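Local coordinates for CRISPR-associated protein CasA/Cse1 (Thermus thermophilus, PDB 4F3E) that serves as the largest subunit of the RNA-guided Cascade immune complex and has a role in its binding of target DNA, at residues A50-L55 with A156-Q161; L189-N194 with T338-G343. All blocks are in the same frame, centred on the assembly; numbering follows the deposited sequence.

Interaction 1 of 2, residues A50-L55 with A156-Q161; sequences AVLHRL and ALLVHQ
Leu158 meets Val51, Leu52 and Leu55 at a crossing of two buried helices, and no hydrogen bond joins the two segments. Its CG lies 3.8 Å from Val51 CB, while its CD2 reaches both leucines, 3.9 Å from Leu55 CD2 and 4.1 Å from Leu52 CD2. The same methyl comes 3.9 Å from Val51 O, so it also rests against the backbone of the other helix. Leu158 is aimed there by a first torsion that sets CG anti to the backbone N (chi1 -152°). Val51 splits its two methyls: CG1 presses on the backbone carbonyl of Leu158, 3.4 Å from Leu158 O, and CG2 touches Val159 CG2 at 3.4 Å, the two valine side chains crossing at about a right angle. Val51 and Val159 are also where the backbones come nearest, with their CA atoms 6.2 Å apart. Further out, Trp14 touches both Leu52 and Leu55, Trp215 adds to the cover of Leu55, and Val51 continues onto Ala162, one turn on from Leu158. The second helix is tied on its far side by a hydrogen bond between His160 NE2 and Tyr262 OH. With the axes 9.4 Å apart and at 89° to each other, this is a near-perpendicular helix-helix crossing of branched aliphatic side chains, part of the hydrophobic core of the Cse1 fold.

Interaction 2 of 2, residues L189-N194 with T338-G343; sequences LPTGQN and TLRVLG
Thr191 packs against the aliphatic stem of Arg340 and beside Thr338 on one face of an antiparallel strand pair. From its CB, 4.2 Å from Arg340 CD, the two branches part. The methyl CG2 comes 3.4 Å from Arg340 CD, the two side chains crossing at about a right angle. The hydroxyl OG1 sits between the backbone N and the carbonyl carbon (chi1 65°), which brings it 3.4 Å from Thr338 CB and gives a weak hydrogen bond to Thr338 O. That carbonyl already takes the main bond from Thr191 N, at 2.8 Å, and Pro190 CA adds a C-H...O contact, so three donors of differing strength gather on one oxygen. Thr338 N returns a bond to Thr191 O in the carbonyl plane. In the other hydrogen-bonded pair, Leu189 N meets Arg340 O at 2.7 Å, nearly head-on to the carbonyl, whereas Arg340 N approaches Leu189 O from 55° above its plane. Between these pairs Pro190, which has no N-H to offer, takes the non-hydrogen-bonded place opposite Leu339, its CD 4.2 Å from Leu339 CD1. The charged end of Arg340 is engaged beyond the pair. The chemistry is thus divided: backbone bonds set the register, while the aliphatic stem of Arg340 packs on a threonine methyl and its NE salt bridge to Glu49 ties the sheet to helix 46-64 and probably helps offset the nearby like charge of Arg356.

In the fold
From the N terminus, helix 46-64 comes first, and interaction 1 closes when the chain returns in helix 150-163, about 100 residues later. Further on, strand 187-191 leads into helix 195-202 and is paired with strand 337-347 only when the chain comes back, so interaction 2 closes a second, longer loop. The two loops run in series, neither nested nor crossed. In space they meet through helix 46-64: while Val51 faces helix 150-163, His53 CE1 lies 3.8 Å from Leu189 CD2 and Ala50 N lies 3.8 Å from Leu342 CD1. Helix 46-64 thus joins helix 150-163 to the three-stranded sheet, in which strand 337-347 is central and strand 350-361 completes the other side.

Interaction 1 of 2, residues A50-L55 with A156-Q161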
loop_
_atom_site.group_PDB
_atom_site.type_symbol
_atom_site.label_atom_id
_atom_site.label_comp_id
_atom_site.label_asym_id
_atom_site.label_seq_id
_atom_site.Cartn_x
_atom_site.Cartn_y
_atom_site.Cartn_z
ATOM N N ALA A 50 3.768 -6.552 -0.158
ATOM C CA ALA A 50 2.790 -6.309 0.891
ATOM C C ALA A 50 2.246 -7.614 1.468
ATOM O O ALA A 50 2.202 -7.799 2.678
ATOM C CB ALA A 50 1.650 -5.457 0.357
ATOM N N VAL A 51 1.837 -8.521 0.596
ATOM C CA VAL A 51 1.191 -9.740 1.058
ATOM C C VAL A 51 2.191 -10.651 1.730
ATOM O O VAL A 51 1.856 -11.314 2.707
ATOM C CB VAL A 51 0.432 -10.524 -0.072
ATOM C CG1 VAL A 51 -0.983 -10.263 0.039
ATOM C CG2 VAL A 51 0.789 -10.043 -1.394
ATOM N N LEU A 52 3.417 -10.692 1.210
ATOM C CA LEU A 52 4.415 -11.562 1.813
ATOM C C LEU A 52 4.669 -11.102 3.249
ATOM O O LEU A 52 4.832 -11.927 4.140
ATOM C CB LEU A 52 5.690 -11.626 0.985
ATOM C CG LEU A 52 5.513 -12.284 -0.393
ATOM C CD1 LEU A 52 6.705 -12.033 -1.305
ATOM C CD2 LEU A 52 5.266 -13.734 -0.267
ATOM N N HIS A 53 4.664 -9.789 3.475
ATOM C CA HIS A 53 4.762 -9.268 4.841
ATOM C C HIS A 53 3.539 -9.594 5.704
ATOM O O HIS A 53 3.673 -9.884 6.893
ATOM C CB HIS A 53 5.010 -7.753 4.870
ATOM C CG HIS A 53 6.417 -7.373 4.573
ATOM N ND1 HIS A 53 6.838 -7.022 3.306
ATOM C CD2 HIS A 53 7.510 -7.311 5.364
ATOM C CE1 HIS A 53 8.129 -6.754 3.336
ATOM N NE2 HIS A 53 8.561 -6.925 4.570
ATOM N N ARG A 54 2.356 -9.536 5.098
ATOM C CA ARG A 54 1.113 -9.751 5.838
ATOM C C ARG A 54 0.948 -11.210 6.253
ATOM O O ARG A 54 0.528 -11.504 7.378
ATOM C CB ARG A 54 -0.098 -9.222 5.051
ATOM C CG ARG A 54 -0.105 -7.688 4.952
ATOM C CD ARG A 54 -0.979 -7.163 3.805
ATOM N NE ARG A 54 -2.380 -7.513 4.005
ATOM C CZ ARG A 54 -3.186 -6.837 4.807
ATOM N NH1 ARG A 54 -2.708 -5.786 5.477
ATOM N NH2 ARG A 54 -4.447 -7.221 4.955
ATOM N N LEU A 55 1.310 -12.122 5.358
ATOM C CA LEU A 55 1.345 -13.545 5.699
ATOM C C LEU A 55 2.322 -13.823 6.851
ATOM O O LEU A 55 1.949 -14.475 7.831
ATOM C CB LEU A 55 1.682 -14.389 4.478
ATOM C CG LEU A 55 1.749 -15.885 4.745
ATOM C CD1 LEU A 55 0.382 -16.425 5.249
ATOM C CD2 LEU A 55 2.213 -16.609 3.478
ATOM N N ALA A 156 1.141 -15.256 -6.758
ATOM C CA ALA A 156 0.017 -14.684 -7.475
ATOM C C ALA A 156 -1.294 -14.930 -6.704
ATOM O O ALA A 156 -2.125 -14.038 -6.569
ATOM C CB ALA A 156 -0.055 -15.270 -8.886
ATOM N N LEU A 157 -1.467 -16.139 -6.185
ATOM C CA LEU A 157 -2.605 -16.452 -5.319
ATOM C C LEU A 157 -2.716 -15.497 -4.123
ATOM O O LEU A 157 -3.778 -14.939 -3.847
ATOM C CB LEU A 157 -2.466 -17.885 -4.809
ATOM C CG LEU A 157 -3.433 -18.380 -3.742
ATOM C CD1 LEU A 157 -4.874 -18.237 -4.247
ATOM C CD2 LEU A 157 -3.103 -19.827 -3.384
ATOM N N LEU A 158 -1.612 -15.313 -3.410
ATOM C CA LEU A 158 -1.616 -14.490 -2.202
ATOM C C LEU A 158 -2.028 -13.045 -2.536
ATOM O O LEU A 158 -2.790 -12.410 -1.814
ATOM C CB LEU A 158 -0.232 -14.524 -1.568
ATOM C CG LEU A 158 -0.155 -14.327 -0.065
ATOM C CD1 LEU A 158 -0.952 -15.401 0.626
ATOM C CD2 LEU A 158 1.299 -14.353 0.387
ATOM N N VAL A 159 -1.538 -12.549 -3.666
ATOM C CA VAL A 159 -1.847 -11.206 -4.125
ATOM C C VAL A 159 -3.317 -11.042 -4.496
ATOM O O VAL A 159 -3.982 -10.082 -4.087
ATOM C CB VAL A 159 -0.928 -10.804 -5.311
ATOM C CG1 VAL A 159 -1.510 -9.622 -6.092
ATOM C CG2 VAL A 159 0.490 -10.492 -4.801
ATOM N N HIS A 160 -3.832 -11.985 -5.267
ATOM C CA HIS A 160 -5.203 -11.886 -5.744
ATOM C C HIS A 160 -6.148 -11.929 -4.554
ATOM O O HIS A 160 -7.117 -11.201 -4.503
ATOM C CB HIS A 160 -5.491 -13.030 -6.713
ATOM C CG HIS A 160 -6.865 -13.003 -7.299
ATOM N ND1 HIS A 160 -7.258 -12.054 -8.216
ATOM C CD2 HIS A 160 -7.925 -13.823 -7.123
ATOM C CE1 HIS A 160 -8.508 -12.276 -8.566
ATOM N NE2 HIS A 160 -8.942 -13.345 -7.918
ATOM N N GLN A 161 -5.804 -12.758 -3.575
ATOM C CA GLN A 161 -6.630 -12.980 -2.390
ATOM C C GLN A 161 -6.691 -11.713 -1.543
ATOM O O GLN A 161 -7.618 -11.506 -0.762
ATOM C CB GLN A 161 -6.062 -14.161 -1.580
ATOM C CG GLN A 161 -7.043 -15.149 -1.021
ATOM C CD GLN A 161 -7.942 -15.752 -2.062
ATOM O OE1 GLN A 161 -8.587 -15.029 -2.805
ATOM N NE2 GLN A 161 -8.014 -17.088 -2.104
#

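Interaction 2 of 2, residues L189-N194 with T338-G343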
loop_
_atom_site.group_PDB
_atom_site.type_symbol
_atom_site.label_atom_id
_atom_site.label_comp_id
_atom_site.label_asym_id
_atom_site.label_seq_id
_atom_site.Cartn_x
_atom_site.Cartn_y
_atom_site.Cartn_z
ATOM N N LEU A 189 3.838 0.420 5.432
ATOM C CA LEU A 189 4.767 -0.600 5.922
ATOM C C LEU A 189 6.119 -0.022 6.372
ATOM O O LEU A 189 7.049 0.109 5.574
ATOM C CB LEU A 189 5.002 -1.666 4.849
ATOM C CG LEU A 189 5.862 -2.860 5.283
ATOM C CD1 LEU A 189 4.968 -4.023 5.699
ATOM C CD2 LEU A 189 6.856 -3.314 4.188
ATOM N N PRO A 190 6.233 0.331 7.656
ATOM C CA PRO A 190 7.532 0.792 8.158
ATOM C C PRO A 190 8.584 -0.293 7.937
ATOM O O PRO A 190 8.279 -1.484 8.003
ATOM C CB PRO A 190 7.288 0.980 9.654
ATOM C CG PRO A 190 5.796 1.102 9.791
ATOM C CD PRO A 190 5.203 0.285 8.702
ATOM N N THR A 191 9.816 0.118 7.684
ATOM C CA THR A 191 10.889 -0.824 7.404
ATOM C C THR A 191 12.175 -0.439 8.120
ATOM O O THR A 191 12.443 0.749 8.335
ATOM C CB THR A 191 11.168 -0.921 5.889
ATOM O OG1 THR A 191 11.658 0.334 5.419
ATOM C CG2 THR A 191 9.893 -1.290 5.141
ATOM N N GLY A 192 12.963 -1.445 8.495
ATOM C CA GLY A 192 14.257 -1.193 9.122
ATOM C C GLY A 192 15.419 -1.698 8.278
ATOM O O GLY A 192 15.290 -1.851 7.053
ATOM N N GLN A 193 16.547 -1.970 8.933
ATOM C CA GLN A 193 17.771 -2.405 8.243
ATOM C C GLN A 193 17.749 -3.879 7.759
ATOM O O GLN A 193 18.475 -4.244 6.846
ATOM C CB GLN A 193 19.000 -2.165 9.137
ATOM C CG GLN A 193 19.102 -0.768 9.752
ATOM C CD GLN A 193 19.707 0.268 8.811
ATOM O OE1 GLN A 193 19.936 0.004 7.628
ATOM N NE2 GLN A 193 19.971 1.458 9.342
ATOM N N ASN A 194 16.937 -4.720 8.392
ATOM C CA ASN A 194 16.762 -6.093 7.944
ATOM C C ASN A 194 15.326 -6.585 8.131
ATOM O O ASN A 194 14.479 -5.880 8.692
ATOM C CB ASN A 194 17.741 -7.013 8.660
ATOM C CG ASN A 194 17.560 -6.992 10.157
ATOM O OD1 ASN A 194 16.439 -7.034 10.662
ATOM N ND2 ASN A 194 18.665 -6.919 10.879
ATOM N N THR A 338 12.632 3.636 7.773
ATOM C CA THR A 338 12.024 4.126 6.531
ATOM C C THR A 338 10.540 3.756 6.497
ATOM O O THR A 338 10.113 2.815 7.159
ATOM C CB THR A 338 12.767 3.572 5.285
ATOM O OG1 THR A 338 13.985 4.298 5.109
ATOM C CG2 THR A 338 11.943 3.714 4.033
ATOM N N LEU A 339 9.744 4.522 5.764
ATOM C CA LEU A 339 8.332 4.196 5.589
ATOM C C LEU A 339 8.046 3.907 4.123
ATOM O O LEU A 339 8.266 4.762 3.258
ATOM C CB LEU A 339 7.416 5.319 6.100
ATOM C CG LEU A 339 5.947 5.072 5.734
ATOM C CD1 LEU A 339 5.367 3.870 6.494
ATOM C CD2 LEU A 339 5.116 6.321 5.979
ATOM N N ARG A 340 7.587 2.691 3.853
ATOM C CA ARG A 340 7.149 2.293 2.520
ATOM C C ARG A 340 5.612 2.199 2.442
ATOM O O ARG A 340 4.945 1.668 3.337
ATOM C CB ARG A 340 7.799 0.971 2.099
ATOM C CG ARG A 340 9.267 1.088 1.911
ATOM C CD ARG A 340 9.935 -0.238 1.938
ATOM N NE ARG A 340 9.848 -0.962 0.686
ATOM C CZ ARG A 340 10.886 -1.193 -0.108
ATOM N NH1 ARG A 340 12.081 -0.732 0.218
ATOM N NH2 ARG A 340 10.735 -1.895 -1.225
ATOM N N VAL A 341 5.064 2.758 1.371
ATOM C CA VAL A 341 3.640 2.739 1.132
ATOM C C VAL A 341 3.421 1.926 -0.136
ATOM O O VAL A 341 4.055 2.185 -1.158
ATOM C CB VAL A 341 3.099 4.143 0.970
ATOM C CG1 VAL A 341 1.605 4.106 0.686
ATOM C CG2 VAL A 341 3.401 4.959 2.206
ATOM N N LEU A 342 2.542 0.930 -0.044
ATOM C CA LEU A 342 2.353 -0.071 -1.085
ATOM C C LEU A 342 0.875 -0.137 -1.450
ATOM O O LEU A 342 0.013 -0.217 -0.568
ATOM C CB LEU A 342 2.813 -1.457 -0.579
ATOM C CG LEU A 342 4.229 -1.540 -0.020
ATOM C CD1 LEU A 342 4.481 -2.904 0.547
ATOM C CD2 LEU A 342 5.224 -1.221 -1.107
ATOM N N GLY A 343 0.557 -0.127 -2.735
ATOM C CA GLY A 343 -0.827 -0.334 -3.117
ATOM C C GLY A 343 -1.188 -0.207 -4.592
ATOM O O GLY A 343 -0.333 -0.056 -5.455
#